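Local coordinates for phosphocarrier protein HPr (Mycoplasma capricolum, PDB 1PCH), which relays phosphoryl groups within the phosphoenolpyruvate-dependent sugar phosphotransferase system, which phosphorylates sugars as it carries them across the cell membrane, at residues 18-23 / 81-86. Residues are numbered along the deposited sequence; the frame is centred on the assembly and turned at random.
Sequences ASVLAK and IDTALI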
loop_
_atom_site.group_PDB
_atom_site.type_symbol
_atom_site.label_atom_id
_atom_site.label_comp_id
_atom_site.label_asym_id
_atom_site.label_seq_id
_atom_site.Cartn_x
_atom_site.Cartn_y
_atom_site.Cartn_z
ATOM N N ALA A 18 0.367 -2.692 -7.511
ATOM C CA ALA A 18 1.614 -2.613 -6.823
ATOM C C ALA A 18 2.539 -1.585 -7.505
ATOM O O ALA A 18 3.226 -0.853 -6.822
ATOM C CB ALA A 18 2.322 -3.966 -6.777
ATOM N N SER A 19 2.545 -1.619 -8.830
ATOM C CA SER A 19 3.448 -0.737 -9.576
ATOM C C SER A 19 3.082 0.715 -9.342
ATOM O O SER A 19 3.984 1.534 -9.155
ATOM C CB SER A 19 3.438 -1.073 -11.056
ATOM O OG SER A 19 2.288 -0.656 -11.713
ATOM N N VAL A 20 1.795 1.021 -9.406
ATOM C CA VAL A 20 1.256 2.340 -9.184
ATOM C C VAL A 20 1.511 2.839 -7.777
ATOM O O VAL A 20 1.890 3.956 -7.487
ATOM C CB VAL A 20 -0.232 2.459 -9.541
ATOM C CG1 VAL A 20 -0.714 3.863 -9.261
ATOM C CG2 VAL A 20 -0.433 2.091 -11.002
ATOM N N LEU A 21 1.313 1.917 -6.814
ATOM C CA LEU A 21 1.592 2.263 -5.427
ATOM C C LEU A 21 3.074 2.500 -5.185
ATOM O O LEU A 21 3.391 3.464 -4.509
ATOM C CB LEU A 21 1.109 1.167 -4.495
ATOM C CG LEU A 21 -0.455 1.148 -4.389
ATOM C CD1 LEU A 21 -0.760 -0.264 -3.783
ATOM C CD2 LEU A 21 -0.875 2.228 -3.396
ATOM N N ALA A 22 3.930 1.643 -5.706
ATOM C CA ALA A 22 5.383 1.806 -5.501
ATOM C C ALA A 22 5.834 3.145 -6.045
ATOM O O ALA A 22 6.632 3.842 -5.425
ATOM C CB ALA A 22 6.101 0.666 -6.176
ATOM N N LYS A 23 5.276 3.515 -7.205
ATOM C CA LYS A 23 5.629 4.790 -7.832
ATOM C C LYS A 23 5.228 5.946 -6.930
ATOM O O LYS A 23 5.904 6.940 -6.720
ATOM C CB LYS A 23 4.842 4.909 -9.164
ATOM C CG LYS A 23 4.849 6.363 -9.683
ATOM C CD LYS A 23 4.148 6.468 -11.011
ATOM C CE LYS A 23 4.238 7.845 -11.637
ATOM N NZ LYS A 23 3.167 8.050 -12.668
ATOM N N ILE A 81 -7.764 3.532 -3.691
ATOM C CA ILE A 81 -9.159 3.685 -4.066
ATOM C C ILE A 81 -9.247 3.808 -5.581
ATOM O O ILE A 81 -10.049 3.166 -6.243
ATOM C CB ILE A 81 -9.765 4.928 -3.397
ATOM C CG1 ILE A 81 -10.079 4.678 -1.929
ATOM C CG2 ILE A 81 -11.006 5.392 -4.167
ATOM C CD1 ILE A 81 -10.064 5.839 -1.019
ATOM N N ASP A 82 -8.363 4.674 -6.086
ATOM C CA ASP A 82 -8.358 4.920 -7.525
ATOM C C ASP A 82 -8.061 3.649 -8.298
ATOM O O ASP A 82 -8.456 3.483 -9.436
ATOM C CB ASP A 82 -7.294 5.967 -7.872
ATOM C CG ASP A 82 -7.721 7.387 -7.580
ATOM O OD1 ASP A 82 -8.851 7.604 -7.124
ATOM O OD2 ASP A 82 -6.823 8.278 -7.659
ATOM N N THR A 83 -7.208 2.777 -7.727
ATOM C CA THR A 83 -6.871 1.582 -8.527
ATOM C C THR A 83 -7.907 0.489 -8.222
ATOM O O THR A 83 -7.843 -0.626 -8.715
ATOM C CB THR A 83 -5.449 1.142 -8.303
ATOM O OG1 THR A 83 -5.179 0.930 -6.913
ATOM C CG2 THR A 83 -4.429 2.118 -8.848
ATOM N N ALA A 84 -8.908 0.836 -7.430
ATOM C CA ALA A 84 -9.954 -0.148 -7.087
ATOM C C ALA A 84 -9.411 -1.271 -6.249
ATOM O O ALA A 84 -9.907 -2.405 -6.223
ATOM C CB ALA A 84 -10.634 -0.650 -8.365
ATOM N N LEU A 85 -8.316 -1.026 -5.501
ATOM C CA LEU A 85 -7.781 -2.122 -4.684
ATOM C C LEU A 85 -8.614 -2.318 -3.419
ATOM O O LEU A 85 -8.651 -3.353 -2.771
ATOM C CB LEU A 85 -6.356 -1.734 -4.267
ATOM C CG LEU A 85 -5.503 -2.843 -3.673
ATOM C CD1 LEU A 85 -5.253 -3.965 -4.683
ATOM C CD2 LEU A 85 -4.087 -2.224 -3.327
ATOM N N ILE A 86 -9.173 -1.208 -2.972
ATOM C CA ILE A 86 -9.942 -1.116 -1.780
ATOM C C ILE A 86 -11.200 -0.306 -2.118
ATOM O O ILE A 86 -11.236 0.280 -3.208
ATOM C CB ILE A 86 -9.203 -0.487 -0.579
ATOM C CG1 ILE A 86 -9.023 1.035 -0.653
ATOM C CG2 ILE A 86 -7.864 -1.178 -0.388
ATOM C CD1 ILE A 86 -8.454 1.644 0.597
#
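V20 and L21, neighbours on helix 15-25, reach across to T83 and L85, which close off the C-terminal end of helix 69-82. T83 can be followed outward from its CB. OG1 turns back to the last turn of helix 69-82 to hydrogen-bond the carbonyl oxygen of T79, with a weak second bond to that of M80; chi1 of 55° sets it between the backbone N and the carbonyl carbon. The methyl CG2 faces V20 and lies 4.1 Å from V20 CG1. The two side chains run past each other in opposite directions, meeting through these methyls alone. Threonine thus suits a helix end, pairing a hydroxyl for the carbonyls of the last turn with a methyl for the neighbouring helix, while branched valine offers a compact apolar partner.

Deeper in, L21 CD1 meets L85 CD2 at 3.9 Å, the closest approach between the segments, and the two side chains cross at a slant. L85 also packs on L13 and P17. Leucines fit here because their branched apolar ends suit a buried position; L21 also touches T79 and M80.

Between T83 and L85 the chain makes its exit from the helix. A84 takes a positive phi of 66°, and its N bonds to I81 O at 2.9 Å, part of a Schellman motif that turns the chain so that L85 faces helix 15-25. No hydrogen bond joins the two segments, so the contact is apolar packing. It joins the first and last helices of the open-faced beta-sandwich of HPr, where helices cover one face of a four-stranded antiparallel sheet, with the side chain of L85 about 5 Å from that of H14, the active-site histidine that carries the phosphoryl group as a phosphohistidine intermediate.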